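Local coordinates for protein SmhB (Serratia marcescens, PDB 6ZZ5) that is the B component of a tripartite alpha-pore-forming toxin and probably takes part in permeabilising target membranes, captured here in its soluble form, at residues Val29-Phe37 with Glu47-Ala57; Thr194-Leu202 with Val343-Phe352. All coordinates share one frame; numbering follows the deposited sequence. Where two conformers were deposited one is given.

Interaction 1: residues Val29-Phe37 with Glu47-Ala57; sequences VRQQIPVDF and ERQINTGLGAA
Val35 and Asn51 join an extended loop to the flank of a long helix in a side-chain-to-backbone contact: the chain leaves helix 4-30 and runs as 31-37 antiparallel to the start of helix 44-92. The carboxamide of Asn51 bonds to both the N-H and the C=O of Val35. Its OD1 accepts from Val35 N at 3.0 Å, on a lone pair in the carbonyl plane, while its ND2 donates to Val35 O at 2.9 Å, with that oxygen close to the plane of the Asn51 amide. Asparagine suits the place because it presents a donor and an acceptor side by side, and the two bonds fix the rotation of its amide.

One turn earlier, Glu47 stretches out with CG anti to its backbone N (chi1 170°), which carries OE2 to Phe37 N at 2.8 Å; the N-H arrives from above the carboxylate plane. Asp36 OD1, hydrogen-bonded to Gly38 N, lies 4.0 Å from the like charge of Glu47 OE2. Both segments fall in the HBL enterotoxin family region, and helices 4-30 and 44-92 form an antiparallel pair in the helical bundle of such toxins.

Beneath the polar row, Val35 CG2 packs on Ile50 CG2 at 3.7 Å and sits above one face of the Phe37 ring, toward its rim; the ring's CE2 meets Ile50 CD1. Leu54 forks, CD1 touching CG of Gln32 and CD2 CA of Pro34. Gln32 turns its amide to Ile33 O and Val212 N. Farther along, Val29 CG1 rests against Ala57 CB at 3.8 Å, a small methyl between close helices.

Interaction 2: residues Thr194-Leu202 with Val343-Phe352; sequences TAIGAVAGL and VPANQSIADF
Ala198 O is gripped by two donors where the chain leaves strand 191-196: Ile349 N binds it directly at 3.0 Å, on a lone pair in the carbonyl plane, and a water that also accepts from Ala350 N donates to it at 2.8 Å. Both amides belong to the first turn of helix 349-359, whose N-H groups have no earlier carbonyl within the helix to bind.

Ser348 occupies the N-cap. With OG between its backbone N and carbonyl carbon (chi1 67°), it accepts from Asp351 N at 3.0 Å, and the same hydroxyl is hydrogen-bonded to Glu241 OE1 of helix 230-245. Its CB lies against Ala200 O, a carbonyl that finds no polar partner. Two more waters span the gap, one between Ala198 N and Gln347 O, the other between Ile196 O and Val343 N.

Gly197, with no side chain to come between, lets the backbones approach to 4.2 Å between its CA and Ile349 CA. Ile349 sends CG1 anti to its backbone N (chi1 -165°), so that CD1 reaches Ala195 CB and the neighbouring backbone. That alanine, small enough to sit among larger groups, also meets Phe352 CE2 at 3.5 Å and Val343 CG2. Val343 CG2 in turn lies over the centre of the Phe352 ring. Leu202 reaches across with CD1 to the type I turn Pro344-Gln347, touching Ala345 O at 3.4 Å. The arrangement is a serine N-cap supplemented by a carbonyl from another part of the chain: Ser348 OG, and Ala198 O from the loop after strand 191-196, take up first-turn amides.

In the fold
Both segments of interaction 1 come first in the sequence, and those of interaction 2 follow; their centres lie about 19 Å apart. Interaction 1 ties 29-37 to the second of the long helices, whereas interaction 2 brings the carboxy-terminal helix 349-359 back to the end of strand 191-196 across 140 intervening residues. The two meet directly: Gln31 NE2 packs 3.4 Å from Ile196 CD1, and the loop around 209-213 touches residues of both. Interaction 2 thus belongs to the small mixed sheet and the elements around it, and interaction 1 to the adjoining helical bundle. In this soluble form the sheet region abuts the bundle at Gln31 and Ile196.

Interaction 1: residues Val29-Phe37 with Glu47-Ala57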
loop_
_atom_site.group_PDB
_atom_site.type_symbol
_atom_site.label_atom_id
_atom_site.label_comp_id
_atom_site.label_asym_id
_atom_site.label_seq_id
_atom_site.Cartn_x
_atom_site.Cartn_y
_atom_site.Cartn_z
ATOM N N VAL A 29 8.115 -1.409 -10.120
ATOM C CA VAL A 29 7.571 -1.488 -11.496
ATOM C C VAL A 29 8.289 -0.460 -12.327
ATOM O O VAL A 29 8.640 -0.759 -13.442
ATOM C CB VAL A 29 6.036 -1.294 -11.516
ATOM C CG1 VAL A 29 5.467 -1.187 -12.933
ATOM C CG2 VAL A 29 5.350 -2.380 -10.736
ATOM N N ARG A 30 8.459 0.729 -11.778
ATOM C CA ARG A 30 9.113 1.821 -12.515
ATOM C C ARG A 30 10.602 1.602 -12.641
ATOM O O ARG A 30 11.220 2.346 -13.448
ATOM C CB ARG A 30 8.796 3.175 -11.897
ATOM C CG ARG A 30 7.307 3.450 -12.107
ATOM C CD ARG A 30 6.843 4.802 -11.743
ATOM N NE ARG A 30 7.610 5.922 -12.244
ATOM C CZ ARG A 30 7.423 6.503 -13.422
ATOM N NH1 ARG A 30 6.580 6.006 -14.316
ATOM N NH2 ARG A 30 8.093 7.592 -13.699
ATOM N N GLN A 31 11.173 0.632 -11.949
ATOM C CA GLN A 31 12.648 0.392 -12.120
ATOM C C GLN A 31 12.907 -0.782 -13.043
ATOM O O GLN A 31 14.052 -1.066 -13.257
ATOM C CB GLN A 31 13.326 0.266 -10.767
ATOM C CG GLN A 31 13.277 1.585 -10.015
ATOM C CD GLN A 31 13.969 1.517 -8.669
ATOM O OE1 GLN A 31 14.811 0.650 -8.425
ATOM N NE2 GLN A 31 13.542 2.375 -7.780
ATOM N N GLN A 32 11.855 -1.429 -13.568
ATOM C CA GLN A 32 11.989 -2.607 -14.460
ATOM C C GLN A 32 12.511 -2.144 -15.815
ATOM O O GLN A 32 11.908 -1.250 -16.446
ATOM C CB GLN A 32 10.657 -3.345 -14.634
ATOM C CG GLN A 32 10.741 -4.506 -15.617
ATOM C CD GLN A 32 11.746 -5.540 -15.191
ATOM O OE1 GLN A 32 11.731 -5.957 -14.034
ATOM N NE2 GLN A 32 12.645 -5.897 -16.112
ATOM N N ILE A 33 13.638 -2.697 -16.224
ATOM C CA ILE A 33 14.208 -2.434 -17.565
ATOM C C ILE A 33 13.385 -3.190 -18.594
ATOM O O ILE A 33 12.941 -4.327 -18.349
ATOM C CB ILE A 33 15.706 -2.805 -17.638
ATOM C CG1 ILE A 33 16.341 -2.306 -18.932
ATOM C CG2 ILE A 33 15.908 -4.279 -17.511
ATOM C CD1 ILE A 33 17.869 -2.310 -18.924
ATOM N N PRO A 34 13.128 -2.557 -19.762
ATOM C CA PRO A 34 12.451 -3.227 -20.866
ATOM C C PRO A 34 13.273 -4.443 -21.287
ATOM O O PRO A 34 14.506 -4.459 -21.144
ATOM C CB PRO A 34 12.368 -2.182 -21.991
ATOM C CG PRO A 34 12.492 -0.884 -21.260
ATOM C CD PRO A 34 13.375 -1.146 -20.058
ATOM N N VAL A 35 12.544 -5.463 -21.723
ATOM C CA VAL A 35 13.103 -6.760 -22.121
ATOM C C VAL A 35 13.766 -6.565 -23.496
ATOM O O VAL A 35 13.351 -5.725 -24.350
ATOM C CB VAL A 35 12.046 -7.889 -22.101
ATOM C CG1 VAL A 35 11.313 -7.965 -20.793
ATOM C CG2 VAL A 35 11.066 -7.815 -23.260
ATOM N N ASP A 36 14.742 -7.409 -23.733
ATOM C CA ASP A 36 15.582 -7.381 -24.935
ATOM C C ASP A 36 15.659 -8.833 -25.427
ATOM O O ASP A 36 16.332 -9.635 -24.788
ATOM C CB ASP A 36 16.947 -6.821 -24.551
ATOM C CG ASP A 36 17.878 -6.726 -25.738
ATOM O OD1 ASP A 36 17.450 -7.156 -26.864
ATOM O OD2 ASP A 36 19.028 -6.282 -25.515
ATOM N N PHE A 37 14.956 -9.168 -26.488
ATOM C CA PHE A 37 15.029 -10.508 -27.100
ATOM C C PHE A 37 15.814 -10.370 -28.399
ATOM O O PHE A 37 15.511 -11.120 -29.313
ATOM C CB PHE A 37 13.624 -11.039 -27.369
ATOM C CG PHE A 37 12.808 -11.325 -26.149
ATOM C CD1 PHE A 37 13.370 -11.327 -24.880
ATOM C CD2 PHE A 37 11.447 -11.562 -26.290
ATOM C CE1 PHE A 37 12.580 -11.537 -23.765
ATOM C CE2 PHE A 37 10.659 -11.802 -25.179
ATOM C CZ PHE A 37 11.233 -11.810 -23.917
ATOM N N GLU A 47 8.723 -9.363 -27.756
ATOM C CA GLU A 47 9.436 -8.243 -27.087
ATOM C C GLU A 47 8.554 -6.977 -27.117
ATOM O O GLU A 47 8.467 -6.318 -26.102
ATOM C CB GLU A 47 10.816 -7.999 -27.706
ATOM C CG GLU A 47 11.491 -6.720 -27.211
ATOM C CD GLU A 47 12.839 -6.418 -27.883
ATOM O OE1 GLU A 47 13.144 -5.234 -28.078
ATOM O OE2 GLU A 47 13.622 -7.367 -28.118
ATOM N N ARG A 48 7.992 -6.616 -28.256
ATOM C CA ARG A 48 7.171 -5.376 -28.396
ATOM C C ARG A 48 5.937 -5.442 -27.523
ATOM O O ARG A 48 5.618 -4.443 -26.864
ATOM C CB ARG A 48 6.840 -5.115 -29.861
ATOM C CG ARG A 48 8.049 -4.560 -30.608
ATOM C CD ARG A 48 7.721 -3.334 -31.435
ATOM N NE ARG A 48 7.114 -3.855 -32.641
ATOM C CZ ARG A 48 7.738 -4.011 -33.799
ATOM N NH1 ARG A 48 8.990 -3.608 -33.949
ATOM N NH2 ARG A 48 7.084 -4.525 -34.824
ATOM N N GLN A 49 5.242 -6.571 -27.541
ATOM C CA GLN A 49 4.025 -6.728 -26.708
ATOM C C GLN A 49 4.392 -6.565 -25.219
ATOM O O GLN A 49 3.664 -5.883 -24.480
ATOM C CB GLN A 49 3.345 -8.074 -27.013
ATOM C CG GLN A 49 2.687 -8.105 -28.379
ATOM C CD GLN A 49 2.306 -9.491 -28.844
ATOM O OE1 GLN A 49 2.529 -10.500 -28.180
ATOM N NE2 GLN A 49 1.825 -9.566 -30.067
ATOM N N ILE A 50 5.444 -7.244 -24.782
ATOM C CA ILE A 50 5.849 -7.204 -23.345
ATOM C C ILE A 50 6.205 -5.769 -22.957
ATOM O O ILE A 50 5.861 -5.337 -21.847
ATOM C CB ILE A 50 7.004 -8.173 -23.102
ATOM C CG1 ILE A 50 6.533 -9.623 -23.266
ATOM C CG2 ILE A 50 7.645 -7.908 -21.747
ATOM C CD1 ILE A 50 7.674 -10.541 -23.422
ATOM N N ASN A 51 6.990 -5.083 -23.805
ATOM C CA ASN A 51 7.464 -3.723 -23.462
ATOM C C ASN A 51 6.269 -2.759 -23.518
ATOM O O ASN A 51 6.221 -1.822 -22.706
ATOM C CB ASN A 51 8.652 -3.365 -24.341
ATOM C CG ASN A 51 9.892 -4.110 -23.886
ATOM O OD1 ASN A 51 9.924 -4.542 -22.725
ATOM N ND2 ASN A 51 10.921 -4.175 -24.725
ATOM N N THR A 52 5.312 -2.980 -24.400
ATOM C CA THR A 52 4.057 -2.188 -24.430
ATOM C C THR A 52 3.375 -2.395 -23.087
ATOM O O THR A 52 2.969 -1.390 -22.454
ATOM C CB THR A 52 3.142 -2.561 -25.609
ATOM O OG1 THR A 52 3.896 -2.189 -26.735
ATOM C CG2 THR A 52 1.788 -1.869 -25.623
ATOM N N GLY A 53 3.232 -3.661 -22.678
ATOM C CA GLY A 53 2.698 -3.976 -21.341
ATOM C C GLY A 53 3.428 -3.279 -20.211
ATOM O O GLY A 53 2.785 -2.733 -19.267
ATOM N N LEU A 54 4.755 -3.356 -20.214
ATOM C CA LEU A 54 5.575 -2.725 -19.166
ATOM C C LEU A 54 5.347 -1.209 -19.164
ATOM O O LEU A 54 5.250 -0.670 -18.069
ATOM C CB LEU A 54 7.059 -3.067 -19.343
ATOM C CG LEU A 54 8.019 -2.347 -18.411
ATOM C CD1 LEU A 54 7.726 -2.682 -16.927
ATOM C CD2 LEU A 54 9.462 -2.699 -18.772
ATOM N N GLY A 55 5.237 -0.577 -20.316
ATOM C CA GLY A 55 4.918 0.868 -20.381
ATOM C C GLY A 55 3.606 1.181 -19.699
ATOM O O GLY A 55 3.511 2.197 -18.997
ATOM N N ALA A 56 2.593 0.336 -19.922
ATOM C CA ALA A 56 1.256 0.510 -19.324
ATOM C C ALA A 56 1.398 0.314 -17.808
ATOM O O ALA A 56 0.855 1.110 -17.013
ATOM C CB ALA A 56 0.258 -0.471 -19.968
ATOM N N ALA A 57 2.155 -0.707 -17.386
ATOM C CA ALA A 57 2.335 -0.983 -15.943
ATOM C C ALA A 57 3.039 0.204 -15.260
ATOM O O ALA A 57 2.589 0.621 -14.161
ATOM C CB ALA A 57 3.095 -2.244 -15.760
#

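Interaction 2: residues Thr194-Leu202 with Val343-Phe352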
loop_
_atom_site.group_PDB
_atom_site.type_symbol
_atom_site.label_atom_id
_atom_site.label_comp_id
_atom_site.label_asym_id
_atom_site.label_seq_id
_atom_site.Cartn_x
_atom_site.Cartn_y
_atom_site.Cartn_z
ATOM N N THR A 194 13.644 0.476 2.457
ATOM C CA THR A 194 13.151 -0.231 1.250
ATOM C C THR A 194 14.314 -0.467 0.310
ATOM O O THR A 194 15.348 0.247 0.361
ATOM C CB THR A 194 11.990 0.496 0.540
ATOM O OG1 THR A 194 12.433 1.726 -0.031
ATOM C CG2 THR A 194 10.869 0.821 1.479
ATOM N N ALA A 195 14.150 -1.525 -0.482
ATOM C CA ALA A 195 15.126 -1.930 -1.480
ATOM C C ALA A 195 14.397 -2.686 -2.565
ATOM O O ALA A 195 13.343 -3.320 -2.273
ATOM C CB ALA A 195 16.208 -2.759 -0.845
ATOM N N ILE A 196 14.857 -2.459 -3.780
ATOM C CA ILE A 196 14.298 -3.113 -4.991
ATOM C C ILE A 196 15.378 -3.951 -5.653
ATOM O O ILE A 196 16.499 -3.468 -5.811
ATOM C CB ILE A 196 13.746 -1.994 -5.894
ATOM C CG1 ILE A 196 12.480 -1.404 -5.254
ATOM C CG2 ILE A 196 13.468 -2.535 -7.294
ATOM C CD1 ILE A 196 12.160 -0.006 -5.718
ATOM N N GLY A 197 15.064 -5.182 -6.059
ATOM C CA GLY A 197 16.066 -6.015 -6.730
ATOM C C GLY A 197 15.409 -7.175 -7.460
ATOM O O GLY A 197 14.200 -7.364 -7.339
ATOM N N ALA A 198 16.214 -7.993 -8.114
ATOM C CA ALA A 198 15.707 -9.115 -8.937
ATOM C C ALA A 198 14.954 -10.137 -8.082
ATOM O O ALA A 198 15.366 -10.445 -6.962
ATOM C CB ALA A 198 16.829 -9.735 -9.721
ATOM N N VAL A 199 13.901 -10.705 -8.654
ATOM C CA VAL A 199 13.017 -11.700 -7.993
ATOM C C VAL A 199 13.609 -13.108 -8.091
ATOM O O VAL A 199 13.078 -13.982 -7.426
ATOM C CB VAL A 199 11.614 -11.681 -8.623
ATOM C CG1 VAL A 199 10.973 -10.311 -8.421
ATOM C CG2 VAL A 199 11.602 -12.119 -10.089
ATOM N N ALA A 200 14.685 -13.303 -8.858
ATOM C CA ALA A 200 15.354 -14.600 -9.052
ATOM C C ALA A 200 16.863 -14.375 -9.032
ATOM O O ALA A 200 17.292 -13.204 -9.102
ATOM C CB ALA A 200 14.904 -15.227 -10.349
ATOM N N GLY A 201 17.633 -15.447 -8.855
ATOM C CA GLY A 201 19.106 -15.408 -8.836
ATOM C C GLY A 201 19.650 -14.835 -10.130
ATOM O O GLY A 201 19.086 -15.045 -11.209
ATOM N N LEU A 202 20.733 -14.084 -10.036
ATOM C CA LEU A 202 21.319 -13.381 -11.196
ATOM C C LEU A 202 22.413 -14.247 -11.807
ATOM O O LEU A 202 23.110 -14.897 -11.052
ATOM C CB LEU A 202 21.872 -12.036 -10.740
ATOM C CG LEU A 202 20.789 -11.083 -10.271
ATOM C CD1 LEU A 202 21.453 -9.860 -9.648
ATOM C CD2 LEU A 202 19.874 -10.720 -11.437
ATOM N N VAL A 343 20.504 -1.478 -4.346
ATOM C CA VAL A 343 20.958 -2.872 -4.363
ATOM C C VAL A 343 21.997 -2.970 -5.441
ATOM O O VAL A 343 21.714 -2.600 -6.566
ATOM C CB VAL A 343 19.773 -3.818 -4.583
ATOM C CG1 VAL A 343 20.267 -5.216 -4.727
ATOM C CG2 VAL A 343 18.761 -3.691 -3.448
ATOM N N PRO A 344 23.172 -3.531 -5.125
ATOM C CA PRO A 344 24.207 -3.780 -6.124
ATOM C C PRO A 344 23.709 -4.642 -7.275
ATOM O O PRO A 344 22.862 -5.496 -7.072
ATOM C CB PRO A 344 25.334 -4.479 -5.354
ATOM C CG PRO A 344 25.116 -4.001 -3.920
ATOM C CD PRO A 344 23.597 -3.931 -3.781
ATOM N N ALA A 345 24.238 -4.353 -8.463
ATOM C CA ALA A 345 23.783 -4.894 -9.764
ATOM C C ALA A 345 23.884 -6.429 -9.730
ATOM O O ALA A 345 23.126 -7.038 -10.416
ATOM C CB ALA A 345 24.652 -4.319 -10.866
ATOM N N ASN A 346 24.836 -7.007 -8.995
ATOM C CA ASN A 346 24.999 -8.479 -8.948
ATOM C C ASN A 346 24.292 -9.105 -7.725
ATOM O O ASN A 346 24.626 -10.243 -7.392
ATOM C CB ASN A 346 26.472 -8.854 -8.974
ATOM C CG ASN A 346 27.202 -8.357 -7.743
ATOM O OD1 ASN A 346 26.734 -7.473 -7.029
ATOM N ND2 ASN A 346 28.347 -8.935 -7.477
ATOM N N GLN A 347 23.368 -8.434 -7.059
ATOM C CA GLN A 347 22.641 -9.045 -5.919
ATOM C C GLN A 347 21.156 -9.014 -6.273
ATOM O O GLN A 347 20.597 -7.890 -6.514
ATOM C CB GLN A 347 22.907 -8.289 -4.609
ATOM C CG GLN A 347 24.316 -8.450 -4.050
ATOM C CD GLN A 347 24.537 -7.616 -2.809
ATOM O OE1 GLN A 347 23.622 -7.142 -2.163
ATOM N NE2 GLN A 347 25.791 -7.375 -2.504
ATOM N N SER A 348 20.509 -10.163 -6.144
ATOM C CA SER A 348 19.028 -10.270 -6.183
ATOM C C SER A 348 18.457 -9.617 -4.924
ATOM O O SER A 348 19.200 -9.405 -3.947
ATOM C CB SER A 348 18.622 -11.735 -6.274
ATOM O OG SER A 348 18.962 -12.406 -5.076
ATOM N N ILE A 349 17.161 -9.350 -4.887
ATOM C CA ILE A 349 16.570 -8.829 -3.624
ATOM C C ILE A 349 16.758 -9.847 -2.502
ATOM O O ILE A 349 17.067 -9.416 -1.387
ATOM C CB ILE A 349 15.120 -8.338 -3.790
ATOM C CG1 ILE A 349 14.743 -7.488 -2.579
ATOM C CG2 ILE A 349 14.154 -9.488 -4.042
ATOM C CD1 ILE A 349 15.608 -6.210 -2.419
ATOM N N ALA A 350 16.629 -11.154 -2.751
ATOM C CA ALA A 350 16.856 -12.163 -1.683
ATOM C C ALA A 350 18.316 -12.170 -1.191
ATOM O O ALA A 350 18.528 -12.272 0.033
ATOM C CB ALA A 350 16.463 -13.555 -2.142
ATOM N N ASP A 351 19.296 -12.031 -2.073
ATOM C CA ASP A 351 20.736 -11.972 -1.698
ATOM C C ASP A 351 20.973 -10.721 -0.840
ATOM O O ASP A 351 21.632 -10.824 0.187
ATOM C CB ASP A 351 21.602 -11.968 -2.954
ATOM C CG ASP A 351 23.085 -12.105 -2.698
ATOM O OD1 ASP A 351 23.460 -12.652 -1.652
ATOM O OD2 ASP A 351 23.833 -11.660 -3.556
ATOM N N PHE A 352 20.418 -9.574 -1.236
ATOM C CA PHE A 352 20.596 -8.299 -0.499
ATOM C C PHE A 352 20.021 -8.428 0.919
ATOM O O PHE A 352 20.649 -8.018 1.887
ATOM C CB PHE A 352 19.839 -7.182 -1.209
ATOM C CG PHE A 352 20.007 -5.841 -0.559
ATOM C CD1 PHE A 352 21.174 -5.103 -0.758
ATOM C CD2 PHE A 352 18.962 -5.298 0.194
ATOM C CE1 PHE A 352 21.311 -3.857 -0.153
ATOM C CE2 PHE A 352 19.091 -4.043 0.761
ATOM C CZ PHE A 352 20.280 -3.339 0.605
HETATM O O HOH W 1 18.159 -0.900 -6.077
HETATM O O HOH W 2 15.473 -12.560 -5.205
HETATM O O HOH W 3 18.999 -7.001 -8.306
#